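Local coordinates for Peptidase_M23 domain-containing protein (Enterococcus faecalis, PDB 6SMK) that probably cleaves peptidoglycan peptides as a zinc-dependent D,L-endopeptidase of family M23, this chain being the catalytic domain of a larger prophage-encoded protein, at residues V68-S80 / S105-P119. The protein carries 1 engineered substitution. Residues are numbered along the deposited sequence; the frame is centred on the assembly and turned at random.
Sequences VADNLWAMYGHMS and STGPAVHYELRKGGP. Engineered in segment 105-119: Ala109 (natural residue His). With ZN (zinc ion), chain F.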
loop_
_atom_site.group_PDB
_atom_site.type_symbol
_atom_site.label_atom_id
_atom_site.label_comp_id
_atom_site.label_asym_id
_atom_site.label_seq_id
_atom_site.Cartn_x
_atom_site.Cartn_y
_atom_site.Cartn_z
ATOM N N VAL A 68 4.728 0.478 -10.955
ATOM C CA VAL A 68 4.660 -0.932 -11.321
ATOM C C VAL A 68 4.184 -1.135 -12.740
ATOM O O VAL A 68 4.138 -2.286 -13.204
ATOM C CB VAL A 68 3.749 -1.729 -10.366
ATOM C CG1 VAL A 68 4.270 -1.640 -8.940
ATOM C CG2 VAL A 68 2.328 -1.196 -10.457
ATOM N N ALA A 69 3.827 -0.067 -13.442
ATOM C CA ALA A 69 3.290 -0.138 -14.787
ATOM C C ALA A 69 3.498 1.227 -15.425
ATOM O O ALA A 69 3.975 2.169 -14.780
ATOM C CB ALA A 69 1.819 -0.548 -14.761
ATOM N N ASP A 70 3.129 1.335 -16.702
ATOM C CA ASP A 70 3.375 2.581 -17.420
ATOM C C ASP A 70 2.675 3.768 -16.770
ATOM O O ASP A 70 3.204 4.887 -16.797
ATOM C CB ASP A 70 2.929 2.457 -18.874
ATOM C CG ASP A 70 3.096 3.744 -19.635
ATOM O OD1 ASP A 70 4.144 4.406 -19.432
ATOM O OD2 ASP A 70 2.185 4.089 -20.424
ATOM N N ASN A 71 1.501 3.549 -16.182
ATOM C CA ASN A 71 0.713 4.617 -15.569
ATOM C C ASN A 71 0.031 4.106 -14.303
ATOM O O ASN A 71 -1.179 4.248 -14.115
ATOM C CB ASN A 71 -0.312 5.163 -16.559
ATOM C CG ASN A 71 -1.062 6.366 -16.027
ATOM O OD1 ASN A 71 -0.543 7.117 -15.215
ATOM N ND2 ASN A 71 -2.291 6.553 -16.490
ATOM N N LEU A 72 0.815 3.506 -13.409
ATOM C CA LEU A 72 0.253 2.896 -12.213
ATOM C C LEU A 72 1.325 2.798 -11.146
ATOM O O LEU A 72 2.441 2.334 -11.420
ATOM C CB LEU A 72 -0.306 1.509 -12.518
ATOM C CG LEU A 72 -1.453 1.093 -11.620
ATOM C CD1 LEU A 72 -2.504 2.176 -11.621
ATOM C CD2 LEU A 72 -2.026 -0.200 -12.132
ATOM N N TRP A 73 0.979 3.236 -9.939
ATOM C CA TRP A 73 1.878 3.234 -8.794
ATOM C C TRP A 73 1.216 2.466 -7.665
ATOM O O TRP A 73 0.044 2.707 -7.351
ATOM C CB TRP A 73 2.199 4.658 -8.337
ATOM C CG TRP A 73 3.171 5.360 -9.228
ATOM C CD1 TRP A 73 4.485 5.619 -8.965
ATOM C CD2 TRP A 73 2.908 5.900 -10.528
ATOM N NE1 TRP A 73 5.058 6.286 -10.025
ATOM C CE2 TRP A 73 4.109 6.463 -10.996
ATOM C CE3 TRP A 73 1.773 5.957 -11.345
ATOM C CZ2 TRP A 73 4.208 7.064 -12.245
ATOM C CZ3 TRP A 73 1.876 6.556 -12.585
ATOM C CH2 TRP A 73 3.080 7.106 -13.019
ATOM N N ALA A 74 1.959 1.538 -7.067
ATOM C CA ALA A 74 1.510 0.813 -5.887
ATOM C C ALA A 74 2.084 1.484 -4.644
ATOM O O ALA A 74 3.296 1.702 -4.555
ATOM C CB ALA A 74 1.934 -0.656 -5.950
ATOM N N MET A 75 1.216 1.814 -3.694
ATOM C CA MET A 75 1.606 2.476 -2.457
ATOM C C MET A 75 1.451 1.512 -1.288
ATOM O O MET A 75 0.424 0.836 -1.169
ATOM C CB MET A 75 0.758 3.722 -2.224
ATOM C CG MET A 75 0.413 4.498 -3.485
ATOM S SD MET A 75 1.877 5.245 -4.220
ATOM C CE MET A 75 2.499 6.251 -2.869
ATOM N N TYR A 76 2.466 1.448 -0.430
ATOM C CA TYR A 76 2.444 0.609 0.762
ATOM C C TYR A 76 2.619 1.517 1.970
ATOM O O TYR A 76 3.683 2.125 2.134
ATOM C CB TYR A 76 3.558 -0.441 0.733
ATOM C CG TYR A 76 3.621 -1.330 -0.488
ATOM C CD1 TYR A 76 4.059 -0.841 -1.715
ATOM C CD2 TYR A 76 3.281 -2.668 -0.404
ATOM C CE1 TYR A 76 4.127 -1.663 -2.820
ATOM C CE2 TYR A 76 3.345 -3.487 -1.497
ATOM C CZ TYR A 76 3.772 -2.988 -2.698
ATOM O OH TYR A 76 3.834 -3.827 -3.782
ATOM N N GLY A 77 1.598 1.583 2.830
ATOM C CA GLY A 77 1.520 2.595 3.859
ATOM C C GLY A 77 1.476 2.076 5.288
ATOM O O GLY A 77 1.441 0.870 5.548
ATOM N N HIS A 78 1.471 3.042 6.220
ATOM C CA HIS A 78 1.404 2.787 7.666
ATOM C C HIS A 78 2.585 1.938 8.132
ATOM O O HIS A 78 2.431 1.030 8.944
ATOM C CB HIS A 78 0.086 2.104 8.062
ATOM C CG HIS A 78 -1.153 2.813 7.614
ATOM N ND1 HIS A 78 -1.389 4.144 7.876
ATOM C CD2 HIS A 78 -2.244 2.364 6.944
ATOM C CE1 HIS A 78 -2.569 4.488 7.383
ATOM N NE2 HIS A 78 -3.108 3.427 6.809
ATOM N N MET A 79 3.766 2.196 7.593
ATOM C CA MET A 79 4.925 1.387 7.950
ATOM C C MET A 79 5.499 1.842 9.277
ATOM O O MET A 79 5.423 3.017 9.637
ATOM C CB MET A 79 6.018 1.487 6.890
ATOM C CG MET A 79 5.619 0.926 5.555
ATOM S SD MET A 79 6.979 0.960 4.397
ATOM C CE MET A 79 6.193 0.208 2.999
ATOM N N SER A 80 6.088 0.903 10.008
ATOM C CA SER A 80 6.838 1.299 11.189
ATOM C C SER A 80 8.300 1.540 10.873
ATOM O O SER A 80 8.992 2.210 11.644
ATOM C CB SER A 80 6.720 0.249 12.293
ATOM O OG SER A 80 7.338 -0.959 11.909
ATOM N N SER A 105 -3.878 5.354 11.097
ATOM C CA SER A 105 -4.289 3.957 11.168
ATOM C C SER A 105 -4.535 3.597 12.616
ATOM O O SER A 105 -3.706 3.900 13.479
ATOM C CB SER A 105 -3.243 3.003 10.582
ATOM O OG SER A 105 -3.779 1.701 10.359
ATOM N N THR A 106 -5.661 2.916 12.853
ATOM C CA THR A 106 -6.116 2.579 14.202
ATOM C C THR A 106 -5.122 1.672 14.928
ATOM O O THR A 106 -4.776 1.919 16.095
ATOM C CB THR A 106 -7.484 1.902 14.105
ATOM O OG1 THR A 106 -7.521 1.088 12.919
ATOM C CG2 THR A 106 -8.599 2.918 14.043
ATOM N N GLY A 107 -4.681 0.595 14.258
ATOM C CA GLY A 107 -3.688 -0.319 14.776
ATOM C C GLY A 107 -2.728 -0.808 13.700
ATOM O O GLY A 107 -2.535 -0.164 12.665
ATOM N N PRO A 108 -2.114 -1.973 13.916
ATOM C CA PRO A 108 -1.062 -2.445 13.004
ATOM C C PRO A 108 -1.682 -3.052 11.754
ATOM O O PRO A 108 -2.511 -3.963 11.840
ATOM C CB PRO A 108 -0.323 -3.504 13.834
ATOM C CG PRO A 108 -1.011 -3.507 15.204
ATOM C CD PRO A 108 -2.372 -2.954 14.977
ATOM N N ALA A 109 -1.281 -2.537 10.593
ATOM C CA ALA A 109 -1.730 -3.033 9.293
ATOM C C ALA A 109 -0.919 -2.342 8.213
ATOM O O ALA A 109 -0.213 -1.360 8.462
ATOM C CB ALA A 109 -3.217 -2.790 9.042
ATOM N N VAL A 110 -1.037 -2.863 7.001
ATOM C CA VAL A 110 -0.413 -2.256 5.838
ATOM C C VAL A 110 -1.505 -1.911 4.847
ATOM O O VAL A 110 -2.419 -2.709 4.604
ATOM C CB VAL A 110 0.636 -3.162 5.192
ATOM C CG1 VAL A 110 0.056 -4.522 4.900
ATOM C CG2 VAL A 110 1.132 -2.519 3.944
ATOM N N HIS A 111 -1.421 -0.712 4.309
ATOM C CA HIS A 111 -2.427 -0.168 3.424
ATOM C C HIS A 111 -1.846 -0.210 2.020
ATOM O O HIS A 111 -0.823 0.429 1.747
ATOM C CB HIS A 111 -2.788 1.250 3.869
ATOM C CG HIS A 111 -3.722 1.967 2.953
ATOM N ND1 HIS A 111 -5.065 2.104 3.222
ATOM C CD2 HIS A 111 -3.505 2.599 1.778
ATOM C CE1 HIS A 111 -5.636 2.785 2.248
ATOM N NE2 HIS A 111 -4.711 3.098 1.360
ATOM N N TYR A 112 -2.462 -1.004 1.156
ATOM C CA TYR A 112 -2.028 -1.155 -0.226
ATOM C C TYR A 112 -2.960 -0.333 -1.105
ATOM O O TYR A 112 -4.167 -0.593 -1.141
ATOM C CB TYR A 112 -2.044 -2.631 -0.616
ATOM C CG TYR A 112 -1.657 -2.967 -2.038
ATOM C CD1 TYR A 112 -0.347 -3.319 -2.361
ATOM C CD2 TYR A 112 -2.615 -2.993 -3.051
ATOM C CE1 TYR A 112 0.006 -3.660 -3.656
ATOM C CE2 TYR A 112 -2.274 -3.335 -4.346
ATOM C CZ TYR A 112 -0.965 -3.665 -4.644
ATOM O OH TYR A 112 -0.631 -4.001 -5.933
ATOM N N GLU A 113 -2.407 0.671 -1.780
ATOM C CA GLU A 113 -3.185 1.592 -2.598
ATOM C C GLU A 113 -2.650 1.596 -4.020
ATOM O O GLU A 113 -1.435 1.559 -4.238
ATOM C CB GLU A 113 -3.154 3.015 -2.022
ATOM C CG GLU A 113 -3.947 4.025 -2.821
ATOM C CD GLU A 113 -4.243 5.286 -2.039
ATOM O OE1 GLU A 113 -4.467 5.176 -0.815
ATOM O OE2 GLU A 113 -4.258 6.384 -2.643
ATOM N N LEU A 114 -3.561 1.633 -4.982
ATOM C CA LEU A 114 -3.201 1.680 -6.392
ATOM C C LEU A 114 -3.544 3.060 -6.947
ATOM O O LEU A 114 -4.709 3.474 -6.912
ATOM C CB LEU A 114 -3.925 0.577 -7.161
ATOM C CG LEU A 114 -3.081 -0.148 -8.198
ATOM C CD1 LEU A 114 -1.704 -0.410 -7.625
ATOM C CD2 LEU A 114 -3.755 -1.444 -8.581
ATOM N N ARG A 115 -2.531 3.774 -7.445
ATOM C CA ARG A 115 -2.699 5.130 -7.964
ATOM C C ARG A 115 -2.333 5.184 -9.442
ATOM O O ARG A 115 -1.305 4.632 -9.856
ATOM C CB ARG A 115 -1.850 6.146 -7.188
ATOM C CG ARG A 115 -2.513 6.692 -5.937
ATOM C CD ARG A 115 -1.531 7.417 -5.030
ATOM N NE ARG A 115 -2.053 7.529 -3.672
ATOM C CZ ARG A 115 -1.389 8.034 -2.634
ATOM N NH1 ARG A 115 -0.150 8.499 -2.772
ATOM N NH2 ARG A 115 -1.977 8.081 -1.444
ATOM N N LYS A 116 -3.177 5.846 -10.228
ATOM C CA LYS A 116 -2.898 6.125 -11.630
ATOM C C LYS A 116 -2.555 7.599 -11.792
ATOM O O LYS A 116 -2.974 8.446 -10.998
ATOM C CB LYS A 116 -4.083 5.760 -12.537
ATOM C CG LYS A 116 -5.430 6.359 -12.100
ATOM C CD LYS A 116 -6.446 6.540 -13.256
ATOM C CE LYS A 116 -6.787 5.221 -13.965
ATOM N NZ LYS A 116 -7.859 5.378 -15.004
ATOM N N GLY A 117 -1.775 7.899 -12.821
ATOM C CA GLY A 117 -1.402 9.263 -13.104
ATOM C C GLY A 117 -0.174 9.754 -12.377
ATOM O O GLY A 117 0.342 10.821 -12.716
ATOM N N GLY A 118 0.320 9.015 -11.400
ATOM C CA GLY A 118 1.497 9.426 -10.686
ATOM C C GLY A 118 1.461 8.921 -9.264
ATOM O O GLY A 118 0.437 8.434 -8.780
ATOM N N PRO A 119 2.590 9.032 -8.567
ATOM C CA PRO A 119 2.642 8.570 -7.167
ATOM C C PRO A 119 1.680 9.292 -6.232
ATOM O O PRO A 119 1.315 8.734 -5.194
ATOM C CB PRO A 119 4.105 8.821 -6.778
ATOM C CG PRO A 119 4.595 9.862 -7.777
ATOM C CD PRO A 119 3.892 9.521 -9.044
HETATM ZN ZN ZN F . -6.343 2.039 4.748
HETATM O O HOH W 1 -5.639 2.671 6.859
#
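Trp73 and Met75 pair with Arg115 and Glu113 through four backbone hydrogen bonds, among them Met75 N to Glu113 O at 2.7 Å, in an antiparallel ladder that runs on toward Gly77 and His111. At the latter end, His111 ND1 binds the zinc ion (2.0 Å), and a zinc-bound water lies 2.6 Å from His78 NE2, close enough for a hydrogen bond. His29 and Asp33 complete the protein ligands of this M23 metal site. The far side of the His111 ring is tied down by Glu113: NE2 gives an N-H to the anti lone pair of OE1, nearly in the ring plane, so the carboxylate is a second-shell group that fixes the ring's rotation and may polarise it. Thr30 also bonds OE1, while OE2 takes Arg115 NE from above the carboxylate plane in a salt bridge. Arg115 NH1 reaches Pro119 O within the guanidinium plane, and one face of that group rests on Met75 CG.

Ser105 CB sits over the centre of the His78 ring, 3.5 Å from its centroid, and Ser102 O takes the ring's ND1. At the opposite end of the ladder, with CG anti to its carbonyl carbon (chi1 -76°), Trp73 lays one indole face against the 117-119 turn, where Gly118 CA sits over the six-membered ring and Pro119 CD over the five-membered ring; Asp51 bonds its NE1. Asn71 OD1 accepts Gly117 N at 2.8 Å.

On the face opposite Trp73, Met75 and Glu113, Tyr112 turns its edge to the face of Tyr76 (planes at 85°), and the Leu72 and Leu114 side chains cross nearly perpendicularly. Strand 72-77 is flanked by strand 63-69, whereas strand 109-116 pairs onward with strands 28-35 and 122-124, placing this ladder near the centre of the antiparallel sheet, with its His111 end at the metal.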